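Local coordinates for aminoacyl-tRNA synthetase-interacting multifunctional protein p43 (PDB 6IPA) that probably binds tRNA through its C-terminal EMAP II-like domain, which carries an OB-type tRNA-binding fold, at residues A[40-52]-A[162-174]. Numbering follows the deposited sequence.
Sequences LDDITRLNIIVGY and EKNPFFHIQPHLL
L40 and D41 run against P165 and I169, bringing the backbone within 4.7 Å between the CA atoms of L40 and P165; past the 3-10 turn at 43-45 the chain leaves along strand 48-58. D41 centres an inverse gamma turn, and the L40 and D42 carbonyls that flank it both face I169. With CG1 lying anti to its carbonyl carbon (chi1 -66°), I169 sends CD1 to 3.3 Å from D42 O. The I169 and L46 side chains reach toward each other tip to tip, I169 CD1 lying 3.9 Å from L46 CG. L46 CD1 touches F166 CD1, while L46 CD2 rests against the backbone at F166 N.

The contact joins the loop and 3-10 turn leading into strand 48-58, a strand of the OB-type tRNA-binding fold, to the short helix 165-169. N164 caps that helix through OD1, which accepts from F166 N.

On the L40 side, P165 CG sits centrally over one guanidinium face of R45, 3.5 Å from CZ; R45 is also anchored by a salt bridge to D154. L40 CD1 makes a CH-pi contact over the imidazole face of H168, 3.8 Å from its centroid. H168 NE2 donates to E162 O (2.9 Å), which lies nearly in the imidazole plane, and this bond helps set the ring's orientation.

Further along, D41 OD2 comes to 3.7 Å from H172 CD2, the carboxylate and ring planes 12° apart, while the D41 oxygens are held by Y182 and K183. From the 3-10 turn, I43 CD1 reaches L173 CD2 (4.2 Å), and both side chains also pack on Y182 of strand 179-182.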
ATOM      1  N   LEU A  40      11.066  14.782   6.928  1.00 47.73           N
ATOM      2  CA  LEU A  40       9.633  14.574   6.537  1.00 48.81           C
ATOM      3  C   LEU A  40       9.473  14.056   5.082  1.00 49.75           C
ATOM      4  O   LEU A  40       8.845  12.997   4.901  1.00 45.74           O
ATOM      5  CB  LEU A  40       8.778  15.812   6.736  1.00 49.08           C
ATOM      6  CG  LEU A  40       8.181  16.085   8.110  1.00 50.12           C
ATOM      7  CD1 LEU A  40       7.336  17.344   8.035  1.00 51.16           C
ATOM      8  CD2 LEU A  40       7.348  14.928   8.619  1.00 48.94           C
ATOM      9  N   ASP A  41       9.995  14.771   4.064  1.00 48.55           N
ATOM     10  CA  ASP A  41      10.044  14.190   2.669  1.00 50.42           C
ATOM     11  C   ASP A  41      11.238  13.231   2.580  1.00 51.09           C
ATOM     12  O   ASP A  41      12.289  13.552   2.040  1.00 50.51           O
ATOM     13  CB  ASP A  41      10.089  15.258   1.541  1.00 49.59           C
ATOM     14  CG  ASP A  41      10.221  14.639   0.107  1.00 50.77           C
ATOM     15  OD1 ASP A  41       9.999  13.413  -0.048  1.00 47.54           O
ATOM     16  OD2 ASP A  41      10.561  15.378  -0.879  1.00 50.02           O
ATOM     17  N   ASP A  42      11.070  12.049   3.133  1.00 49.75           N
ATOM     18  CA  ASP A  42      12.171  11.117   3.187  1.00 49.67           C
ATOM     19  C   ASP A  42      11.506   9.758   3.091  1.00 48.25           C
ATOM     20  O   ASP A  42      10.793   9.327   4.002  1.00 47.51           O
ATOM     21  CB  ASP A  42      12.946  11.313   4.492  1.00 49.77           C
ATOM     22  CG  ASP A  42      13.973  10.233   4.751  1.00 52.82           C
ATOM     23  OD1 ASP A  42      14.329   9.454   3.823  1.00 52.70           O
ATOM     24  OD2 ASP A  42      14.427  10.169   5.920  1.00 54.47           O
ATOM     25  N   ILE A  43      11.733   9.086   1.979  1.00 45.65           N
ATOM     26  CA  ILE A  43      10.998   7.883   1.724  1.00 46.59           C
ATOM     27  C   ILE A  43      11.530   6.692   2.514  1.00 45.45           C
ATOM     28  O   ILE A  43      10.837   5.689   2.664  1.00 46.21           O
ATOM     29  CB  ILE A  43      10.902   7.606   0.224  1.00 48.40           C
ATOM     30  CG1 ILE A  43       9.993   6.407  -0.022  1.00 49.93           C
ATOM     31  CG2 ILE A  43      12.282   7.375  -0.382  1.00 49.65           C
ATOM     32  CD1 ILE A  43       9.585   6.238  -1.447  1.00 50.26           C
ATOM     33  N   THR A  44      12.728   6.810   3.075  1.00 45.16           N
ATOM     34  CA  THR A  44      13.284   5.729   3.898  1.00 43.65           C
ATOM     35  C   THR A  44      12.409   5.505   5.138  1.00 41.78           C
ATOM     36  O   THR A  44      12.466   4.464   5.781  1.00 41.93           O
ATOM     37  CB  THR A  44      14.732   6.052   4.292  1.00 44.16           C
ATOM     38  OG1 THR A  44      14.754   7.233   5.096  1.00 46.58           O
ATOM     39  CG2 THR A  44      15.593   6.274   3.039  1.00 43.49           C
ATOM     40  N   ARG A  45      11.568   6.492   5.434  1.00 40.54           N
ATOM     41  CA  ARG A  45      10.786   6.510   6.659  1.00 40.04           C
ATOM     42  C   ARG A  45       9.499   5.718   6.563  1.00 39.74           C
ATOM     43  O   ARG A  45       8.939   5.350   7.581  1.00 39.13           O
ATOM     44  CB  ARG A  45      10.470   7.945   7.072  1.00 39.34           C
ATOM     45  CG  ARG A  45      11.671   8.666   7.634  1.00 39.37           C
ATOM     46  CD  ARG A  45      11.404  10.109   8.040  1.00 38.27           C
ATOM     47  NE  ARG A  45      10.670  10.121   9.277  1.00 38.80           N
ATOM     48  CZ  ARG A  45      10.206  11.213   9.873  1.00 39.82           C
ATOM     49  NH1 ARG A  45      10.422  12.449   9.361  1.00 40.16           N
ATOM     50  NH2 ARG A  45       9.518  11.065  10.995  1.00 39.35           N
ATOM     51  N   LEU A  46       9.052   5.462   5.332  1.00 39.25           N
ATOM     52  CA  LEU A  46       7.954   4.560   5.060  1.00 37.03           C
ATOM     53  C   LEU A  46       8.429   3.135   5.031  1.00 34.83           C
ATOM     54  O   LEU A  46       9.381   2.824   4.363  1.00 32.06           O
ATOM     55  CB  LEU A  46       7.290   4.865   3.688  1.00 36.87           C
ATOM     56  CG  LEU A  46       6.865   6.299   3.434  1.00 36.55           C
ATOM     57  CD1 LEU A  46       6.108   6.394   2.135  1.00 36.40           C
ATOM     58  CD2 LEU A  46       6.045   6.821   4.586  1.00 36.55           C
ATOM     59  N   ASN A  47       7.660   2.265   5.688  1.00 35.53           N
ATOM     60  CA  ASN A  47       7.803   0.780   5.576  1.00 34.28           C
ATOM     61  C   ASN A  47       6.749   0.214   4.734  1.00 35.18           C
ATOM     62  O   ASN A  47       5.725  -0.117   5.259  1.00 37.31           O
ATOM     63  CB  ASN A  47       7.598   0.131   6.929  1.00 33.49           C
ATOM     64  CG  ASN A  47       7.975  -1.297   6.938  1.00 33.03           C
ATOM     65  OD1 ASN A  47       8.820  -1.746   6.164  1.00 33.25           O
ATOM     66  ND2 ASN A  47       7.395  -2.031   7.856  1.00 33.16           N
ATOM     67  N   ILE A  48       6.994   0.106   3.429  1.00 37.09           N
ATOM     68  CA  ILE A  48       6.070  -0.431   2.448  1.00 36.16           C
ATOM     69  C   ILE A  48       6.383  -1.904   2.172  1.00 36.37           C
ATOM     70  O   ILE A  48       7.450  -2.234   1.675  1.00 38.88           O
ATOM     71  CB  ILE A  48       6.181   0.370   1.131  1.00 37.52           C
ATOM     72  CG1 ILE A  48       5.609   1.783   1.319  1.00 37.65           C
ATOM     73  CG2 ILE A  48       5.401  -0.319   0.019  1.00 38.28           C
ATOM     74  CD1 ILE A  48       6.001   2.760   0.225  1.00 37.91           C
ATOM     75  N   ILE A  49       5.460  -2.798   2.471  1.00 35.81           N
ATOM     76  CA  ILE A  49       5.747  -4.227   2.386  1.00 35.12           C
ATOM     77  C   ILE A  49       4.661  -4.991   1.603  1.00 36.13           C
ATOM     78  O   ILE A  49       3.518  -4.556   1.530  1.00 36.91           O
ATOM     79  CB  ILE A  49       5.922  -4.806   3.781  1.00 34.20           C
ATOM     80  CG1 ILE A  49       4.696  -4.557   4.606  1.00 33.81           C
ATOM     81  CG2 ILE A  49       7.119  -4.153   4.493  1.00 34.49           C
ATOM     82  CD1 ILE A  49       4.759  -5.210   5.967  1.00 34.62           C
ATOM     83  N   VAL A  50       5.038  -6.125   1.026  1.00 37.56           N
ATOM     84  CA  VAL A  50       4.130  -6.931   0.264  1.00 39.22           C
ATOM     85  C   VAL A  50       3.351  -7.834   1.185  1.00 39.14           C
ATOM     86  O   VAL A  50       3.920  -8.488   2.064  1.00 37.29           O
ATOM     87  CB  VAL A  50       4.815  -7.790  -0.780  1.00 41.00           C
ATOM     88  CG1 VAL A  50       5.818  -6.971  -1.573  1.00 41.93           C
ATOM     89  CG2 VAL A  50       5.532  -8.929  -0.135  1.00 43.58           C
ATOM     90  N   GLY A  51       2.042  -7.827   0.980  1.00 38.45           N
ATOM     91  CA  GLY A  51       1.170  -8.798   1.611  1.00 41.32           C
ATOM     92  C   GLY A  51       0.300  -9.563   0.618  1.00 40.69           C
ATOM     93  O   GLY A  51       0.104  -9.156  -0.521  1.00 43.65           O
ATOM     94  N   TYR A  52      -0.206 -10.689   1.075  1.00 41.23           N
ATOM     95  CA  TYR A  52      -1.167 -11.529   0.332  1.00 39.20           C
ATOM     96  C   TYR A  52      -2.519 -11.299   0.940  1.00 39.08           C
ATOM     97  O   TYR A  52      -2.697 -11.526   2.143  1.00 35.34           O
ATOM     98  CB  TYR A  52      -0.838 -12.989   0.552  1.00 40.01           C
ATOM     99  CG  TYR A  52      -1.659 -13.955  -0.255  1.00 42.02           C
ATOM    100  CD1 TYR A  52      -1.738 -13.840  -1.635  1.00 43.53           C
ATOM    101  CD2 TYR A  52      -2.327 -15.020   0.354  1.00 43.14           C
ATOM    102  CE1 TYR A  52      -2.478 -14.738  -2.389  1.00 43.98           C
ATOM    103  CE2 TYR A  52      -3.038 -15.937  -0.389  1.00 43.21           C
ATOM    104  CZ  TYR A  52      -3.116 -15.785  -1.765  1.00 43.59           C
ATOM    105  OH  TYR A  52      -3.853 -16.635  -2.545  1.00 43.63           O
ATOM    106  N   GLU A 162      -0.417  15.927   9.133  1.00 66.87           N
ATOM    107  CA  GLU A 162       0.599  16.956   8.894  1.00 71.15           C
ATOM    108  C   GLU A 162       1.993  16.594   9.400  1.00 68.04           C
ATOM    109  O   GLU A 162       2.977  17.145   8.917  1.00 74.74           O
ATOM    110  CB  GLU A 162       0.161  18.301   9.512  1.00 76.32           C
ATOM    111  CG  GLU A 162      -1.041  18.945   8.827  1.00 78.42           C
ATOM    112  CD  GLU A 162      -1.530  20.194   9.542  1.00 84.99           C
ATOM    113  OE1 GLU A 162      -0.719  21.097   9.857  1.00 86.14           O
ATOM    114  OE2 GLU A 162      -2.748  20.280   9.792  1.00 92.67           O
ATOM    115  N   LYS A 163       2.083  15.685  10.366  1.00 65.23           N
ATOM    116  CA  LYS A 163       3.373  15.252  10.906  1.00 63.02           C
ATOM    117  C   LYS A 163       3.739  13.838  10.475  1.00 62.53           C
ATOM    118  O   LYS A 163       4.593  13.207  11.093  1.00 61.96           O
ATOM    119  CB  LYS A 163       3.347  15.341  12.415  1.00 63.76           C
ATOM    120  CG  LYS A 163       3.017  16.745  12.866  1.00 68.73           C
ATOM    121  CD  LYS A 163       3.531  17.059  14.266  1.00 72.22           C
ATOM    122  CE  LYS A 163       3.195  18.507  14.627  1.00 72.51           C
ATOM    123  NZ  LYS A 163       3.286  18.730  16.093  1.00 74.06           N
ATOM    124  N   ASN A 164       3.096  13.355   9.405  1.00 59.05           N
ATOM    125  CA  ASN A 164       3.284  12.011   8.891  1.00 53.95           C
ATOM    126  C   ASN A 164       3.982  12.130   7.549  1.00 53.21           C
ATOM    127  O   ASN A 164       3.399  12.645   6.587  1.00 54.29           O
ATOM    128  CB  ASN A 164       1.917  11.324   8.735  1.00 52.69           C
ATOM    129  CG  ASN A 164       2.018   9.893   8.199  1.00 50.50           C
ATOM    130  OD1 ASN A 164       2.952   9.530   7.477  1.00 45.06           O
ATOM    131  ND2 ASN A 164       1.051   9.069   8.577  1.00 48.51           N
ATOM    132  N   PRO A 165       5.238  11.666   7.470  1.00 51.06           N
ATOM    133  CA  PRO A 165       5.972  11.690   6.233  1.00 50.66           C
ATOM    134  C   PRO A 165       5.146  11.335   5.015  1.00 50.86           C
ATOM    135  O   PRO A 165       5.231  12.033   3.997  1.00 55.84           O
ATOM    136  CB  PRO A 165       7.032  10.643   6.466  1.00 51.35           C
ATOM    137  CG  PRO A 165       7.376  10.839   7.899  1.00 53.62           C
ATOM    138  CD  PRO A 165       6.072  11.158   8.567  1.00 52.37           C
ATOM    139  N   PHE A 166       4.342  10.282   5.112  1.00 47.83           N
ATOM    140  CA  PHE A 166       3.598   9.818   3.949  1.00 45.80           C
ATOM    141  C   PHE A 166       2.911  10.927   3.116  1.00 45.04           C
ATOM    142  O   PHE A 166       3.069  10.959   1.888  1.00 43.27           O
ATOM    143  CB  PHE A 166       2.569   8.754   4.303  1.00 43.66           C
ATOM    144  CG  PHE A 166       1.790   8.306   3.095  1.00 43.07           C
ATOM    145  CD1 PHE A 166       2.289   7.329   2.271  1.00 41.51           C
ATOM    146  CD2 PHE A 166       0.620   8.955   2.729  1.00 41.97           C
ATOM    147  CE1 PHE A 166       1.609   6.956   1.130  1.00 42.33           C
ATOM    148  CE2 PHE A 166      -0.063   8.588   1.602  1.00 40.76           C
ATOM    149  CZ  PHE A 166       0.443   7.603   0.786  1.00 41.76           C
ATOM    150  N   PHE A 167       2.193  11.829   3.780  1.00 45.32           N
ATOM    151  CA  PHE A 167       1.406  12.859   3.092  1.00 48.71           C
ATOM    152  C   PHE A 167       2.276  13.964   2.502  1.00 50.44           C
ATOM    153  O   PHE A 167       1.816  14.712   1.619  1.00 49.17           O
ATOM    154  CB  PHE A 167       0.363  13.499   4.016  1.00 51.62           C
ATOM    155  CG  PHE A 167      -0.548  12.517   4.657  1.00 52.49           C
ATOM    156  CD1 PHE A 167      -1.674  12.068   3.996  1.00 54.40           C
ATOM    157  CD2 PHE A 167      -0.244  11.983   5.899  1.00 53.73           C
ATOM    158  CE1 PHE A 167      -2.504  11.114   4.572  1.00 55.54           C
ATOM    159  CE2 PHE A 167      -1.084  11.044   6.492  1.00 56.09           C
ATOM    160  CZ  PHE A 167      -2.214  10.607   5.825  1.00 55.59           C
ATOM    161  N   HIS A 168       3.514  14.067   2.983  1.00 49.33           N
ATOM    162  CA  HIS A 168       4.463  15.033   2.451  1.00 50.34           C
ATOM    163  C   HIS A 168       5.170  14.429   1.259  1.00 48.94           C
ATOM    164  O   HIS A 168       5.550  15.110   0.308  1.00 48.77           O
ATOM    165  CB  HIS A 168       5.493  15.401   3.526  1.00 53.79           C
ATOM    166  CG  HIS A 168       4.989  16.365   4.559  1.00 54.84           C
ATOM    167  ND1 HIS A 168       5.139  17.737   4.435  1.00 59.82           N
ATOM    168  CD2 HIS A 168       4.366  16.161   5.744  1.00 55.95           C
ATOM    169  CE1 HIS A 168       4.628  18.333   5.501  1.00 58.66           C
ATOM    170  NE2 HIS A 168       4.152  17.400   6.310  1.00 57.84           N
ATOM    171  N   ILE A 169       5.362  13.123   1.345  1.00 47.47           N
ATOM    172  CA  ILE A 169       6.003  12.353   0.303  1.00 45.35           C
ATOM    173  C   ILE A 169       5.037  12.102  -0.876  1.00 45.87           C
ATOM    174  O   ILE A 169       5.449  12.137  -2.054  1.00 45.07           O
ATOM    175  CB  ILE A 169       6.424  10.993   0.892  1.00 45.20           C
ATOM    176  CG1 ILE A 169       7.522  11.191   1.970  1.00 45.62           C
ATOM    177  CG2 ILE A 169       6.877  10.065  -0.208  1.00 44.91           C
ATOM    178  CD1 ILE A 169       7.737  10.027   2.940  1.00 44.94           C
ATOM    179  N   GLN A 170       3.763  11.862  -0.529  1.00 43.78           N
ATOM    180  CA  GLN A 170       2.724  11.443  -1.460  1.00 43.71           C
ATOM    181  C   GLN A 170       2.737  12.174  -2.791  1.00 42.33           C
ATOM    182  O   GLN A 170       2.756  11.521  -3.831  1.00 43.17           O
ATOM    183  CB  GLN A 170       1.344  11.540  -0.791  1.00 45.32           C
ATOM    184  CG  GLN A 170       0.193  11.105  -1.668  1.00 45.52           C
ATOM    185  CD  GLN A 170      -1.061  10.784  -0.886  1.00 45.63           C
ATOM    186  OE1 GLN A 170      -1.421  11.481   0.069  1.00 45.63           O
ATOM    187  NE2 GLN A 170      -1.744   9.716  -1.293  1.00 44.24           N
ATOM    188  N   PRO A 171       2.829  13.514  -2.789  1.00 42.21           N
ATOM    189  CA  PRO A 171       2.796  14.232  -4.095  1.00 41.52           C
ATOM    190  C   PRO A 171       3.882  13.843  -5.077  1.00 40.89           C
ATOM    191  O   PRO A 171       3.774  14.129  -6.243  1.00 42.16           O
ATOM    192  CB  PRO A 171       2.961  15.701  -3.700  1.00 42.11           C
ATOM    193  CG  PRO A 171       2.614  15.750  -2.241  1.00 43.08           C
ATOM    194  CD  PRO A 171       3.099  14.440  -1.678  1.00 42.24           C
ATOM    195  N   HIS A 172       4.938  13.202  -4.602  1.00 41.22           N
ATOM    196  CA  HIS A 172       6.004  12.760  -5.452  1.00 40.50           C
ATOM    197  C   HIS A 172       5.891  11.288  -5.764  1.00 39.80           C
ATOM    198  O   HIS A 172       6.741  10.761  -6.463  1.00 37.99           O
ATOM    199  CB  HIS A 172       7.330  13.006  -4.726  1.00 43.76           C
ATOM    200  CG  HIS A 172       7.530  14.422  -4.289  1.00 44.56           C
ATOM    201  ND1 HIS A 172       7.660  15.467  -5.183  1.00 45.65           N
ATOM    202  CD2 HIS A 172       7.632  14.967  -3.054  1.00 46.82           C
ATOM    203  CE1 HIS A 172       7.818  16.596  -4.516  1.00 47.74           C
ATOM    204  NE2 HIS A 172       7.794  16.324  -3.222  1.00 48.56           N
ATOM    205  N   LEU A 173       4.854  10.617  -5.242  1.00 40.46           N
ATOM    206  CA  LEU A 173       4.566   9.195  -5.583  1.00 40.52           C
ATOM    207  C   LEU A 173       3.639   8.988  -6.826  1.00 40.05           C
ATOM    208  O   LEU A 173       2.397   9.156  -6.741  1.00 36.57           O
ATOM    209  CB  LEU A 173       3.951   8.479  -4.362  1.00 41.03           C
ATOM    210  CG  LEU A 173       4.790   8.371  -3.084  1.00 39.88           C
ATOM    211  CD1 LEU A 173       4.015   7.610  -2.043  1.00 39.71           C
ATOM    212  CD2 LEU A 173       6.098   7.679  -3.298  1.00 39.95           C
ATOM    213  N   LEU A 174       4.239   8.551  -7.942  1.00 39.93           N
ATOM    214  CA  LEU A 174       3.558   8.478  -9.237  1.00 41.44           C
ATOM    215  C   LEU A 174       3.783   7.142  -9.926  1.00 43.17           C
ATOM    216  O   LEU A 174       4.801   6.460  -9.695  1.00 44.10           O
ATOM    217  CB  LEU A 174       4.062   9.587 -10.195  1.00 41.85           C
ATOM    218  CG  LEU A 174       3.909  11.051  -9.726  1.00 42.35           C
ATOM    219  CD1 LEU A 174       4.528  11.980 -10.756  1.00 42.51           C
ATOM    220  CD2 LEU A 174       2.445  11.442  -9.468  1.00 41.82           C
TER